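Asp/Glu-specific dipeptidyl-peptidase (Flavobacterium psychrophilum, PDB 5JXF) is a serine peptidase that removes dipeptides from the N-terminus of oligopeptides, with strict specificity for aspartate or glutamate at the P1 position. Local coordinates at residues A[215-227]-A[612-626]. Sequence-based numbering, arbitrary orientation.
Sequences PPSLIGKFGSDTD and AIEKYIPGDYEFDVP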
ATOM      1  N   PRO A 215      -1.818  -7.592 -26.590  1.00 44.73           N
ATOM      2  CA  PRO A 215      -2.052  -6.200 -26.188  1.00 52.90           C
ATOM      3  C   PRO A 215      -0.730  -5.488 -25.958  1.00 51.71           C
ATOM      4  O   PRO A 215       0.283  -6.162 -25.734  1.00 50.79           O
ATOM      5  CB  PRO A 215      -2.819  -6.340 -24.871  1.00 54.60           C
ATOM      6  CG  PRO A 215      -2.241  -7.615 -24.274  1.00 54.46           C
ATOM      7  CD  PRO A 215      -2.058  -8.529 -25.480  1.00 47.62           C
ATOM      8  N   PRO A 216      -0.734  -4.151 -25.984  1.00 50.89           N
ATOM      9  CA  PRO A 216       0.449  -3.414 -25.530  1.00 48.96           C
ATOM     10  C   PRO A 216       0.868  -3.855 -24.136  1.00 51.41           C
ATOM     11  O   PRO A 216       0.036  -4.315 -23.349  1.00 48.94           O
ATOM     12  CB  PRO A 216      -0.019  -1.950 -25.547  1.00 52.43           C
ATOM     13  CG  PRO A 216      -1.494  -2.022 -25.494  1.00 54.93           C
ATOM     14  CD  PRO A 216      -1.853  -3.242 -26.298  1.00 47.92           C
ATOM     15  N   SER A 217       2.163  -3.759 -23.852  1.00 51.98           N
ATOM     16  CA  SER A 217       2.688  -4.135 -22.543  1.00 56.21           C
ATOM     17  C   SER A 217       2.038  -3.358 -21.412  1.00 51.75           C
ATOM     18  O   SER A 217       1.963  -3.840 -20.288  1.00 57.16           O
ATOM     19  CB  SER A 217       4.199  -3.921 -22.489  1.00 62.79           C
ATOM     20  OG  SER A 217       4.887  -5.008 -23.088  1.00 78.52           O
ATOM     21  N   LEU A 218       1.579  -2.144 -21.700  1.00 56.02           N
ATOM     22  CA  LEU A 218       0.977  -1.340 -20.641  1.00 52.75           C
ATOM     23  C   LEU A 218      -0.339  -1.980 -20.219  1.00 49.50           C
ATOM     24  O   LEU A 218      -0.744  -1.852 -19.078  1.00 50.12           O
ATOM     25  CB  LEU A 218       0.793   0.113 -21.079  1.00 64.12           C
ATOM     26  CG  LEU A 218       2.113   0.903 -21.099  1.00 73.28           C
ATOM     27  CD1 LEU A 218       1.958   2.187 -21.898  1.00 76.18           C
ATOM     28  CD2 LEU A 218       2.656   1.191 -19.677  1.00 53.55           C
ATOM     29  N   ILE A 219      -0.990  -2.715 -21.118  1.00 46.32           N
ATOM     30  CA  ILE A 219      -2.131  -3.528 -20.691  1.00 45.96           C
ATOM     31  C   ILE A 219      -1.659  -4.924 -20.273  1.00 47.15           C
ATOM     32  O   ILE A 219      -2.085  -5.429 -19.232  1.00 50.96           O
ATOM     33  CB  ILE A 219      -3.207  -3.595 -21.780  1.00 52.16           C
ATOM     34  CG1 ILE A 219      -3.691  -2.166 -22.085  1.00 60.86           C
ATOM     35  CG2 ILE A 219      -4.387  -4.443 -21.322  1.00 42.52           C
ATOM     36  CD1 ILE A 219      -4.672  -2.088 -23.237  1.00 61.02           C
ATOM     37  N   GLY A 220      -0.753  -5.520 -21.057  1.00 53.25           N
ATOM     38  CA  GLY A 220      -0.223  -6.864 -20.800  1.00 42.12           C
ATOM     39  C   GLY A 220       0.454  -7.049 -19.449  1.00 51.06           C
ATOM     40  O   GLY A 220       0.349  -8.108 -18.821  1.00 53.24           O
ATOM     41  N   LYS A 221       1.176  -6.026 -18.993  1.00 52.22           N
ATOM     42  CA  LYS A 221       1.743  -6.068 -17.651  1.00 49.18           C
ATOM     43  C   LYS A 221       1.572  -4.717 -16.950  1.00 48.18           C
ATOM     44  O   LYS A 221       2.517  -4.164 -16.389  1.00 47.59           O
ATOM     45  CB  LYS A 221       3.214  -6.487 -17.703  1.00 59.29           C
ATOM     46  CG  LYS A 221       4.039  -5.824 -18.791  1.00 67.27           C
ATOM     47  CD  LYS A 221       5.356  -6.567 -19.002  1.00 73.84           C
ATOM     48  CE  LYS A 221       6.093  -6.767 -17.686  1.00 70.37           C
ATOM     49  NZ  LYS A 221       7.512  -7.165 -17.881  1.00 68.43           N
ATOM     50  N   PHE A 222       0.349  -4.201 -16.992  1.00 50.16           N
ATOM     51  CA  PHE A 222      -0.008  -2.990 -16.262  1.00 48.32           C
ATOM     52  C   PHE A 222       0.479  -3.039 -14.827  1.00 51.06           C
ATOM     53  O   PHE A 222       0.093  -3.923 -14.070  1.00 52.02           O
ATOM     54  CB  PHE A 222      -1.527  -2.772 -16.282  1.00 42.94           C
ATOM     55  CG  PHE A 222      -1.957  -1.440 -15.672  1.00 53.55           C
ATOM     56  CD1 PHE A 222      -1.467  -0.244 -16.173  1.00 52.78           C
ATOM     57  CD2 PHE A 222      -2.838  -1.392 -14.607  1.00 49.32           C
ATOM     58  CE1 PHE A 222      -1.862   0.999 -15.620  1.00 50.36           C
ATOM     59  CE2 PHE A 222      -3.243  -0.169 -14.070  1.00 53.66           C
ATOM     60  CZ  PHE A 222      -2.746   1.025 -14.578  1.00 47.41           C
ATOM     61  N   GLY A 223       1.335  -2.092 -14.454  1.00 60.15           N
ATOM     62  CA  GLY A 223       1.880  -2.071 -13.106  1.00 58.60           C
ATOM     63  C   GLY A 223       3.218  -2.776 -12.961  1.00 58.78           C
ATOM     64  O   GLY A 223       3.882  -2.649 -11.927  1.00 59.29           O
ATOM     65  N   SER A 224       3.611  -3.510 -14.002  1.00 55.50           N
ATOM     66  CA  SER A 224       4.894  -4.220 -14.044  1.00 58.87           C
ATOM     67  C   SER A 224       5.228  -4.886 -12.716  1.00 53.02           C
ATOM     68  O   SER A 224       4.450  -5.689 -12.191  1.00 63.62           O
ATOM     69  CB  SER A 224       6.029  -3.261 -14.433  1.00 69.17           C
ATOM     70  OG  SER A 224       6.078  -3.036 -15.832  1.00 73.12           O
ATOM     71  N   ASP A 225       6.369  -4.506 -12.153  1.00 51.54           N
ATOM     72  CA  ASP A 225       6.850  -5.136 -10.942  1.00 55.08           C
ATOM     73  C   ASP A 225       6.202  -4.597  -9.666  1.00 51.26           C
ATOM     74  O   ASP A 225       6.151  -5.299  -8.654  1.00 51.90           O
ATOM     75  CB  ASP A 225       8.364  -5.009 -10.877  1.00 69.36           C
ATOM     76  CG  ASP A 225       9.047  -5.730 -12.029  1.00 85.18           C
ATOM     77  OD1 ASP A 225       8.341  -6.400 -12.829  1.00 95.04           O
ATOM     78  OD2 ASP A 225      10.288  -5.635 -12.136  1.00 89.85           O
ATOM     79  N   THR A 226       5.685  -3.373  -9.700  1.00 56.35           N
ATOM     80  CA  THR A 226       4.968  -2.864  -8.534  1.00 53.49           C
ATOM     81  C   THR A 226       3.762  -3.746  -8.216  1.00 48.97           C
ATOM     82  O   THR A 226       3.601  -4.193  -7.086  1.00 54.80           O
ATOM     83  CB  THR A 226       4.507  -1.402  -8.742  1.00 58.37           C
ATOM     84  OG1 THR A 226       5.666  -0.581  -8.921  1.00 55.01           O
ATOM     85  CG2 THR A 226       3.712  -0.911  -7.535  1.00 55.21           C
ATOM     86  N   ASP A 227       2.955  -4.038  -9.232  1.00 46.92           N
ATOM     87  CA  ASP A 227       1.759  -4.860  -9.069  1.00 44.27           C
ATOM     88  C   ASP A 227       1.959  -6.389  -9.208  1.00 48.62           C
ATOM     89  O   ASP A 227       1.014  -7.155  -9.017  1.00 47.19           O
ATOM     90  CB  ASP A 227       0.702  -4.410 -10.081  1.00 49.40           C
ATOM     91  CG  ASP A 227      -0.010  -3.126  -9.643  1.00 54.08           C
ATOM     92  OD1 ASP A 227       0.483  -2.504  -8.692  1.00 57.92           O
ATOM     93  OD2 ASP A 227      -1.036  -2.745 -10.252  1.00 60.43           O
ATOM     94  N   ALA A 612      -8.203   0.583 -12.670  1.00 50.99           N
ATOM     95  CA  ALA A 612      -6.992   0.785 -13.456  1.00 49.53           C
ATOM     96  C   ALA A 612      -6.750   2.281 -13.632  1.00 56.12           C
ATOM     97  O   ALA A 612      -5.613   2.756 -13.581  1.00 60.54           O
ATOM     98  CB  ALA A 612      -7.114   0.096 -14.812  1.00 42.02           C
ATOM     99  N   ILE A 613      -7.832   3.016 -13.853  1.00 58.93           N
ATOM    100  CA  ILE A 613      -7.757   4.465 -13.995  1.00 59.92           C
ATOM    101  C   ILE A 613      -7.242   5.122 -12.711  1.00 59.79           C
ATOM    102  O   ILE A 613      -6.434   6.040 -12.773  1.00 56.53           O
ATOM    103  CB  ILE A 613      -9.134   5.056 -14.384  1.00 58.98           C
ATOM    104  CG1 ILE A 613      -9.595   4.477 -15.723  1.00 64.97           C
ATOM    105  CG2 ILE A 613      -9.109   6.604 -14.404  1.00 55.51           C
ATOM    106  CD1 ILE A 613      -8.579   4.595 -16.852  1.00 62.77           C
ATOM    107  N   GLU A 614      -7.692   4.643 -11.553  1.00 64.01           N
ATOM    108  CA  GLU A 614      -7.196   5.151 -10.269  1.00 59.21           C
ATOM    109  C   GLU A 614      -5.668   5.051 -10.181  1.00 58.07           C
ATOM    110  O   GLU A 614      -5.016   5.900  -9.585  1.00 59.89           O
ATOM    111  CB  GLU A 614      -7.820   4.385  -9.095  1.00 67.87           C
ATOM    112  CG  GLU A 614      -9.303   4.641  -8.835  1.00 71.89           C
ATOM    113  CD  GLU A 614      -9.856   3.774  -7.698  1.00 76.39           C
ATOM    114  OE1 GLU A 614      -9.264   2.706  -7.415  1.00 67.37           O
ATOM    115  OE2 GLU A 614     -10.878   4.160  -7.084  1.00 85.26           O
ATOM    116  N   LYS A 615      -5.098   4.012 -10.793  1.00 59.27           N
ATOM    117  CA  LYS A 615      -3.651   3.778 -10.758  1.00 62.00           C
ATOM    118  C   LYS A 615      -2.896   4.506 -11.884  1.00 61.49           C
ATOM    119  O   LYS A 615      -1.664   4.524 -11.903  1.00 59.49           O
ATOM    120  CB  LYS A 615      -3.359   2.267 -10.836  1.00 55.87           C
ATOM    121  CG  LYS A 615      -3.866   1.447  -9.652  1.00 56.07           C
ATOM    122  CD  LYS A 615      -3.481  -0.031  -9.813  1.00 59.78           C
ATOM    123  CE  LYS A 615      -3.981  -0.890  -8.657  1.00 59.87           C
ATOM    124  NZ  LYS A 615      -3.713  -2.336  -8.888  1.00 54.71           N
ATOM    125  N   TYR A 616      -3.639   5.094 -12.816  1.00 56.83           N
ATOM    126  CA  TYR A 616      -3.059   5.734 -13.999  1.00 61.69           C
ATOM    127  C   TYR A 616      -2.086   6.849 -13.620  1.00 65.72           C
ATOM    128  O   TYR A 616      -2.399   7.701 -12.796  1.00 61.62           O
ATOM    129  CB  TYR A 616      -4.181   6.280 -14.891  1.00 65.01           C
ATOM    130  CG  TYR A 616      -3.746   7.119 -16.072  1.00 66.19           C
ATOM    131  CD1 TYR A 616      -2.662   6.752 -16.858  1.00 65.52           C
ATOM    132  CD2 TYR A 616      -4.445   8.280 -16.415  1.00 64.53           C
ATOM    133  CE1 TYR A 616      -2.276   7.518 -17.952  1.00 66.41           C
ATOM    134  CE2 TYR A 616      -4.063   9.062 -17.505  1.00 68.95           C
ATOM    135  CZ  TYR A 616      -2.980   8.679 -18.269  1.00 72.89           C
ATOM    136  OH  TYR A 616      -2.598   9.444 -19.345  1.00 65.95           O
ATOM    137  N   ILE A 617      -0.887   6.803 -14.193  1.00 63.91           N
ATOM    138  CA  ILE A 617       0.068   7.892 -14.066  1.00 64.83           C
ATOM    139  C   ILE A 617       0.587   8.193 -15.457  1.00 68.53           C
ATOM    140  O   ILE A 617       1.248   7.348 -16.070  1.00 62.94           O
ATOM    141  CB  ILE A 617       1.242   7.551 -13.146  1.00 65.44           C
ATOM    142  CG1 ILE A 617       0.749   7.167 -11.750  1.00 67.20           C
ATOM    143  CG2 ILE A 617       2.204   8.735 -13.061  1.00 62.38           C
ATOM    144  CD1 ILE A 617       1.851   6.646 -10.834  1.00 62.42           C
ATOM    145  N   PRO A 618       0.255   9.382 -15.982  1.00 65.86           N
ATOM    146  CA  PRO A 618       0.618   9.759 -17.350  1.00 68.51           C
ATOM    147  C   PRO A 618       2.104   9.577 -17.637  1.00 70.21           C
ATOM    148  O   PRO A 618       2.946  10.045 -16.876  1.00 61.65           O
ATOM    149  CB  PRO A 618       0.211  11.232 -17.415  1.00 71.19           C
ATOM    150  CG  PRO A 618      -0.966  11.298 -16.516  1.00 71.00           C
ATOM    151  CD  PRO A 618      -0.649  10.368 -15.369  1.00 68.07           C
ATOM    152  N   GLY A 619       2.407   8.845 -18.709  1.00 74.57           N
ATOM    153  CA  GLY A 619       3.776   8.656 -19.164  1.00 74.23           C
ATOM    154  C   GLY A 619       4.684   7.891 -18.220  1.00 68.99           C
ATOM    155  O   GLY A 619       5.900   7.886 -18.393  1.00 70.35           O
ATOM    156  N   ASP A 620       4.097   7.249 -17.216  1.00 66.84           N
ATOM    157  CA  ASP A 620       4.866   6.451 -16.270  1.00 72.00           C
ATOM    158  C   ASP A 620       5.362   5.115 -16.860  1.00 68.11           C
ATOM    159  O   ASP A 620       4.681   4.474 -17.661  1.00 69.46           O
ATOM    160  CB  ASP A 620       4.030   6.190 -15.018  1.00 71.65           C
ATOM    161  CG  ASP A 620       4.796   5.434 -13.959  1.00 76.40           C
ATOM    162  OD1 ASP A 620       4.768   4.181 -13.984  1.00 74.86           O
ATOM    163  OD2 ASP A 620       5.429   6.093 -13.104  1.00 80.23           O
ATOM    164  N   TYR A 621       6.566   4.721 -16.454  1.00 64.75           N
ATOM    165  CA  TYR A 621       7.193   3.458 -16.857  1.00 66.80           C
ATOM    166  C   TYR A 621       6.235   2.263 -16.707  1.00 65.73           C
ATOM    167  O   TYR A 621       6.072   1.462 -17.633  1.00 66.39           O
ATOM    168  CB  TYR A 621       8.464   3.233 -16.027  1.00 62.10           C
ATOM    169  CG  TYR A 621       9.407   2.169 -16.554  1.00 67.80           C
ATOM    170  CD1 TYR A 621      10.185   2.395 -17.683  1.00 70.50           C
ATOM    171  CD2 TYR A 621       9.515   0.939 -15.921  1.00 59.84           C
ATOM    172  CE1 TYR A 621      11.052   1.423 -18.170  1.00 66.85           C
ATOM    173  CE2 TYR A 621      10.376  -0.037 -16.393  1.00 64.38           C
ATOM    174  CZ  TYR A 621      11.140   0.207 -17.516  1.00 69.28           C
ATOM    175  OH  TYR A 621      11.989  -0.771 -17.979  1.00 68.12           O
ATOM    176  N   GLU A 622       5.579   2.182 -15.551  1.00 64.18           N
ATOM    177  CA  GLU A 622       4.712   1.056 -15.214  1.00 60.99           C
ATOM    178  C   GLU A 622       3.216   1.342 -15.376  1.00 57.08           C
ATOM    179  O   GLU A 622       2.482   0.520 -15.918  1.00 57.47           O
ATOM    180  CB  GLU A 622       4.983   0.606 -13.775  1.00 65.88           C
ATOM    181  CG  GLU A 622       6.460   0.351 -13.454  1.00 76.48           C
ATOM    182  CD  GLU A 622       6.699   0.028 -11.979  1.00 83.31           C
ATOM    183  OE1 GLU A 622       5.811   0.326 -11.151  1.00 77.27           O
ATOM    184  OE2 GLU A 622       7.770  -0.530 -11.650  1.00 89.16           O
ATOM    185  N   PHE A 623       2.748   2.496 -14.907  1.00 53.06           N
ATOM    186  CA  PHE A 623       1.304   2.711 -14.845  1.00 54.19           C
ATOM    187  C   PHE A 623       0.750   3.684 -15.882  1.00 57.55           C
ATOM    188  O   PHE A 623      -0.353   4.204 -15.701  1.00 51.45           O
ATOM    189  CB  PHE A 623       0.892   3.211 -13.456  1.00 58.45           C
ATOM    190  CG  PHE A 623       1.169   2.240 -12.345  1.00 57.71           C
ATOM    191  CD1 PHE A 623       0.259   1.239 -12.031  1.00 57.02           C
ATOM    192  CD2 PHE A 623       2.332   2.335 -11.603  1.00 54.65           C
ATOM    193  CE1 PHE A 623       0.505   0.340 -10.989  1.00 50.31           C
ATOM    194  CE2 PHE A 623       2.589   1.443 -10.556  1.00 49.27           C
ATOM    195  CZ  PHE A 623       1.666   0.438 -10.258  1.00 52.35           C
ATOM    196  N   ASP A 624       1.484   3.938 -16.960  1.00 52.58           N
ATOM    197  CA  ASP A 624       0.898   4.678 -18.081  1.00 57.94           C
ATOM    198  C   ASP A 624      -0.202   3.820 -18.724  1.00 57.21           C
ATOM    199  O   ASP A 624      -0.165   2.597 -18.632  1.00 56.62           O
ATOM    200  CB  ASP A 624       1.976   5.058 -19.101  1.00 61.79           C
ATOM    201  CG  ASP A 624       1.485   6.036 -20.153  1.00 71.10           C
ATOM    202  OD1 ASP A 624       0.366   6.584 -20.015  1.00 73.98           O
ATOM    203  OD2 ASP A 624       2.242   6.276 -21.115  1.00 77.66           O
ATOM    204  N   VAL A 625      -1.194   4.465 -19.333  1.00 65.66           N
ATOM    205  CA  VAL A 625      -2.287   3.767 -20.012  1.00 65.70           C
ATOM    206  C   VAL A 625      -2.299   4.189 -21.473  1.00 60.72           C
ATOM    207  O   VAL A 625      -2.040   5.346 -21.770  1.00 60.07           O
ATOM    208  CB  VAL A 625      -3.669   4.074 -19.368  1.00 68.35           C
ATOM    209  CG1 VAL A 625      -4.794   3.394 -20.141  1.00 66.83           C
ATOM    210  CG2 VAL A 625      -3.701   3.631 -17.919  1.00 59.00           C
ATOM    211  N   PRO A 626      -2.548   3.246 -22.398  1.00 61.83           N
ATOM    212  CA  PRO A 626      -2.692   3.638 -23.803  1.00 58.73           C
ATOM    213  C   PRO A 626      -3.823   4.640 -24.013  1.00 65.63           C
ATOM    214  O   PRO A 626      -4.764   4.705 -23.211  1.00 68.29           O
ATOM    215  CB  PRO A 626      -3.006   2.319 -24.506  1.00 54.74           C
ATOM    216  CG  PRO A 626      -2.379   1.292 -23.658  1.00 57.11           C
ATOM    217  CD  PRO A 626      -2.531   1.781 -22.243  1.00 56.69           C
TER
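Phe623 reaches from the loop after helix 609-615 into the turn that follows helix 217-220. Its CB lies beside Phe222 CE1. CG sits anti to the carbonyl carbon (chi1 -63°), which sends the ring along Gly223. CD1 stands 3.9 Å from Phe222 CZ, over one face of that ring. The two rings make a T-shaped pair, planes at 88°, with Phe623 giving the edge. CE1 lies 3.5 Å from Gly223 CA, which packs on the face of Phe623 as a CH-pi contact. At the tip, CZ meets Asp227 OD1 at the ring edge and Thr226 CG2.

Gly223 belongs to a type II turn, Lys221 to Ser224. Its N gives a hydrogen bond to Glu622 O (3.2 Å), arriving from above the carbonyl plane. In the facing loop Asp620 OD1 accepts from Glu622 N, an Asx turn, and from Phe623 N, which extends it to an Asx motif. In this S46 peptidase, 215-227 follows strand 197-214 of an antiparallel sheet, and 612-626 links helix 609-615 to helix 627-635. Asp225 lines the pocket of the bound arginine.

Lys615, extended beyond CG, brings NZ 3.0 Å from Asp227 OD2 in a salt bridge, from above the carboxylate plane. NZ also bonds His234 ND1 and Pro232 O. With an alanine in place of Asp227, Lys615 is likely to lose its acidic mate, and the Phe623 edge its carboxylate neighbour. Farther along, Leu218 CD2 rests 3.3 Å from Asp624 O, and Leu218 CB packs on Pro626 CD. Pro626 CG touches Pro216 CG (3.9 Å), and Phe713 of helix 703-713 touches both prolines.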